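Local coordinates for protein transcriptional repressor PagR (Bacillus anthracis, PDB 2ZKZ) that represses expression of the pagA and atxA genes as a dimeric, DNA-binding transcription factor of the ArsR family with a helix-turn-helix motif, at residues A[17-20]-A[21-24]; A[63-67]-A[68-72]. All coordinates share one frame; numbering follows the deposited sequence.

Contact 1 of 2, residues A[17-20]-A[21-24]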
loop_
_atom_site.group_PDB
_atom_site.type_symbol
_atom_site.label_atom_id
_atom_site.label_comp_id
_atom_site.label_asym_id
_atom_site.label_seq_id
_atom_site.Cartn_x
_atom_site.Cartn_y
_atom_site.Cartn_z
ATOM N N ASP A 17 -4.307 -0.906 8.375
ATOM C CA ASP A 17 -4.240 -1.018 6.919
ATOM C C ASP A 17 -3.363 0.078 6.313
ATOM O O ASP A 17 -2.567 -0.188 5.410
ATOM C CB ASP A 17 -5.641 -0.964 6.303
ATOM C CG ASP A 17 -6.508 -2.136 6.731
ATOM O OD1 ASP A 17 -5.960 -3.242 6.945
ATOM O OD2 ASP A 17 -7.739 -1.954 6.835
ATOM N N ALA A 18 -3.510 1.310 6.793
ATOM C CA ALA A 18 -2.695 2.425 6.298
ATOM C C ALA A 18 -1.213 2.191 6.604
ATOM O O ALA A 18 -0.338 2.439 5.765
ATOM C CB ALA A 18 -3.154 3.744 6.935
ATOM N N GLU A 19 -0.945 1.724 7.818
ATOM C CA GLU A 19 0.416 1.443 8.272
ATOM C C GLU A 19 1.031 0.286 7.471
ATOM O O GLU A 19 2.234 0.271 7.220
ATOM C CB GLU A 19 0.399 1.124 9.779
ATOM C CG GLU A 19 1.756 0.788 10.406
ATOM C CD GLU A 19 2.774 1.905 10.263
ATOM O OE1 GLU A 19 2.375 3.048 9.962
ATOM O OE2 GLU A 19 3.981 1.642 10.462
ATOM N N LEU A 20 0.204 -0.673 7.065
ATOM C CA LEU A 20 0.675 -1.809 6.267
ATOM C C LEU A 20 1.154 -1.308 4.905
ATOM O O LEU A 20 2.215 -1.692 4.422
ATOM C CB LEU A 20 -0.450 -2.836 6.053
ATOM C CG LEU A 20 -0.061 -4.153 5.366
ATOM C CD1 LEU A 20 0.851 -4.960 6.303
ATOM C CD2 LEU A 20 -1.307 -4.964 5.037
ATOM N N LEU A 21 0.365 -0.440 4.283
ATOM C CA LEU A 21 0.745 0.093 2.982
ATOM C C LEU A 21 1.995 0.958 3.124
ATOM O O LEU A 21 2.888 0.896 2.290
ATOM C CB LEU A 21 -0.406 0.911 2.383
ATOM C CG LEU A 21 -1.742 0.190 2.162
ATOM C CD1 LEU A 21 -2.727 1.161 1.486
ATOM C CD2 LEU A 21 -1.548 -1.044 1.295
ATOM N N LYS A 22 2.062 1.754 4.187
ATOM C CA LYS A 22 3.220 2.613 4.410
ATOM C C LYS A 22 4.507 1.793 4.539
ATOM O O LYS A 22 5.535 2.141 3.963
ATOM C CB LYS A 22 3.021 3.454 5.670
ATOM C CG LYS A 22 4.176 4.413 5.969
ATOM C CD LYS A 22 4.024 5.045 7.350
ATOM C CE LYS A 22 5.196 5.959 7.686
ATOM N NZ LYS A 22 5.206 7.150 6.794
ATOM N N THR A 23 4.435 0.691 5.283
ATOM C CA THR A 23 5.592 -0.168 5.495
ATOM C C THR A 23 6.057 -0.860 4.214
ATOM O O THR A 23 7.244 -1.132 4.051
ATOM C CB THR A 23 5.298 -1.228 6.592
ATOM O OG1 THR A 23 4.837 -0.566 7.775
ATOM C CG2 THR A 23 6.569 -2.015 6.944
HETATM N N MSE A 24 5.126 -1.149 3.308
HETATM C CA MSE A 24 5.458 -1.794 2.029
HETATM C C MSE A 24 5.803 -0.778 0.935
HETATM O O MSE A 24 6.280 -1.156 -0.136
HETATM C CB MSE A 24 4.270 -2.624 1.512
HETATM C CG MSE A 24 3.775 -3.757 2.414
HETATM SE SE MSE A 24 2.176 -4.606 1.668
HETATM C CE MSE A 24 2.983 -5.408 0.109
#
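Both faces of the Glu19 carbonyl plane are used by a single residue, Thr23: its amide N comes in from one face and its OG1 from the other. The hydroxyl donates to Glu19 O at 2.8 Å, lying 29° off the plane, and Thr23 N bonds to the same oxygen at 3.0 Å. OG1 sits beside its own backbone N (chi1 -54°), which folds the hydroxyl back one helical turn and satisfies it on the main chain. The Glu19 side chain, bent at chi2, slants across that of Thr23: OE2 is 3.6 Å from Thr23 OG1, and OE1 is 3.7 Å from Lys22 CD. The carboxylate is paired with Lys68 in a salt bridge; Lys22 NZ stays 5.9 Å from Glu19 OE1.

All this belongs to helix 14-24 of the arsR-type helix-turn-helix fold, where the i to i+4 bonds Leu21 N to Asp17 O, Lys22 N to Ala18 O and Met24 N to Leu20 O continue the pattern. The helix lies at the dimer interface: Asp17 and Leu21 pack on Leu30 of the second subunit, and Ala18 on its Pro27. Leu20 and Leu21 also reach helix 86-95 of their own chain. Along that apolar side, CG of selenomethionine Met24 lies beside the backbone N (chi1 -60°), 3.3 Å from Leu20 O, and the chain runs extended to SE, 4.3 Å from Leu20 CG.

Contact 2 of 2, residues A[63-67]-A[68-72]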
loop_
_atom_site.group_PDB
_atom_site.type_symbol
_atom_site.label_atom_id
_atom_site.label_comp_id
_atom_site.label_asym_id
_atom_site.label_seq_id
_atom_site.Cartn_x
_atom_site.Cartn_y
_atom_site.Cartn_z
ATOM N N CYS A 63 14.011 -5.225 9.355
ATOM C CA CYS A 63 13.697 -4.762 10.699
ATOM C C CYS A 63 12.382 -3.983 10.699
ATOM O O CYS A 63 11.510 -4.214 11.532
ATOM C CB CYS A 63 14.830 -3.877 11.217
ATOM S SG CYS A 63 14.581 -3.290 12.890
ATOM N N LYS A 64 12.242 -3.072 9.741
ATOM C CA LYS A 64 11.038 -2.258 9.618
ATOM C C LYS A 64 9.799 -3.092 9.251
ATOM O O LYS A 64 8.690 -2.801 9.693
ATOM C CB LYS A 64 11.257 -1.193 8.545
ATOM C CG LYS A 64 10.677 0.171 8.876
ATOM C CD LYS A 64 11.720 1.077 9.506
ATOM C CE LYS A 64 11.187 2.494 9.661
ATOM N NZ LYS A 64 12.246 3.442 10.107
HETATM N N MSE A 65 10.000 -4.129 8.445
HETATM C CA MSE A 65 8.909 -4.990 7.985
HETATM C C MSE A 65 8.470 -6.077 8.965
HETATM O O MSE A 65 7.300 -6.465 8.984
HETATM C CB MSE A 65 9.307 -5.652 6.665
HETATM C CG MSE A 65 9.820 -4.662 5.627
HETATM SE SE MSE A 65 10.531 -5.501 4.030
HETATM C CE MSE A 65 12.021 -6.444 4.751
ATOM N N ARG A 66 9.405 -6.578 9.766
ATOM C CA ARG A 66 9.086 -7.644 10.710
ATOM C C ARG A 66 7.958 -7.313 11.677
ATOM O O ARG A 66 7.998 -6.299 12.368
ATOM C CB ARG A 66 10.325 -8.045 11.528
ATOM C CG ARG A 66 9.966 -9.019 12.647
ATOM C CD ARG A 66 11.151 -9.504 13.472
ATOM N NE ARG A 66 11.840 -8.428 14.175
ATOM C CZ ARG A 66 12.925 -7.823 13.711
ATOM N NH1 ARG A 66 13.436 -8.193 12.545
ATOM N NH2 ARG A 66 13.500 -6.858 14.413
ATOM N N GLY A 67 6.959 -8.186 11.736
ATOM C CA GLY A 67 5.854 -7.974 12.654
ATOM C C GLY A 67 4.667 -7.253 12.052
ATOM O O GLY A 67 3.572 -7.285 12.606
ATOM N N LYS A 68 4.876 -6.597 10.917
ATOM C CA LYS A 68 3.798 -5.872 10.262
ATOM C C LYS A 68 3.535 -6.457 8.886
ATOM O O LYS A 68 2.397 -6.731 8.524
ATOM C CB LYS A 68 4.163 -4.392 10.114
ATOM C CG LYS A 68 4.265 -3.623 11.423
ATOM C CD LYS A 68 4.637 -2.165 11.173
ATOM C CE LYS A 68 4.705 -1.384 12.474
ATOM N NZ LYS A 68 5.166 0.009 12.248
ATOM N N VAL A 69 4.604 -6.650 8.124
ATOM C CA VAL A 69 4.494 -7.167 6.771
ATOM C C VAL A 69 5.036 -8.588 6.647
ATOM O O VAL A 69 4.474 -9.416 5.927
ATOM C CB VAL A 69 5.267 -6.254 5.792
ATOM C CG1 VAL A 69 5.205 -6.811 4.384
ATOM C CG2 VAL A 69 4.702 -4.845 5.850
ATOM N N LEU A 70 6.123 -8.857 7.364
ATOM C CA LEU A 70 6.784 -10.156 7.322
ATOM C C LEU A 70 6.840 -10.866 8.671
ATOM O O LEU A 70 6.783 -10.236 9.733
ATOM C CB LEU A 70 8.215 -9.982 6.799
ATOM C CG LEU A 70 8.519 -10.125 5.303
ATOM C CD1 LEU A 70 7.323 -9.795 4.461
ATOM C CD2 LEU A 70 9.708 -9.242 4.960
ATOM N N LYS A 71 6.964 -12.186 8.610
ATOM C CA LYS A 71 7.059 -13.002 9.808
ATOM C C LYS A 71 8.487 -13.537 9.932
ATOM O O LYS A 71 9.050 -14.050 8.964
ATOM C CB LYS A 71 6.082 -14.178 9.723
ATOM C CG LYS A 71 5.983 -14.986 11.007
ATOM C CD LYS A 71 4.986 -16.118 10.870
ATOM C CE LYS A 71 4.520 -16.605 12.236
ATOM N NZ LYS A 71 5.665 -16.786 13.169
ATOM N N ARG A 72 9.079 -13.399 11.111
ATOM C CA ARG A 72 10.416 -13.920 11.330
ATOM C C ARG A 72 10.254 -15.313 11.941
ATOM O O ARG A 72 9.478 -15.502 12.878
ATOM C CB ARG A 72 11.218 -13.018 12.273
ATOM C CG ARG A 72 12.635 -13.514 12.507
ATOM C CD ARG A 72 13.451 -12.539 13.344
ATOM N NE ARG A 72 12.841 -12.299 14.647
ATOM C CZ ARG A 72 13.289 -11.409 15.527
ATOM N NH1 ARG A 72 14.355 -10.675 15.243
ATOM N NH2 ARG A 72 12.666 -11.244 16.683
#
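Three successive amides, those of Lys68, Val69 and Leu70, converge on Met65 O. Val69 N makes the shortest of the bonds, 2.8 Å and in the carbonyl plane; Lys68 N is tilted from that plane, and Leu70 N stands well above it, 54° out, yet its N-H still points almost straight at the oxygen. A fourth bond, Gly67 N to Leu70 O at 2.9 Å, completes the bridge between the backbones of Arg66 and Leu70. Residues 65-68 make a type II beta turn, with Gly67 at a positive phi of 94°.

The chain here leaves helix 55-65, most of which belongs to the predicted DNA-binding helix-turn-helix, and enters strand 71-75 of the beta hairpin that forms the wing of this winged-helix fold. On the buried side, the selenomethionine Met65 and Leu70 run side by side, Met65 CE 3.6 Å from Leu70 CD2, against helix 27-39. On the outer side the guanidinium groups of Arg66 and Arg72 stack flat, planes 3° apart and centres 4.0 Å. The overlap is offset: Arg72 NH1 lies over the centre of the Arg66 group, 3.5 Å above it, and Arg66 CD over that of Arg72. Both chains bend at chi3 to bring these planes together, and Tyr81 of the neighbouring strand touches both arginines. Two like charges this close probably depend on solvent to weaken their repulsion.

Following the chain from its N terminus, contact 1 is a turn-to-turn contact within helix 14-24 and is complete before contact 2 opens. Helices 27-39, 44-51 and most of 55-65 intervene; contact 2 then closes the short loop from helix 55-65 to strand 71-75. The two follow in series, neither nesting nor crossing, yet they meet in space with centres about 11 Å apart. A salt bridge joins them, Glu19 OE2 to Lys68 NZ at 2.7 Å, and beside it Thr23 CG2 packs 3.6 Å from Val69 CG2. The dimer-facing helix 14-24 is thereby tied to the turn between helix 55-65 and the wing.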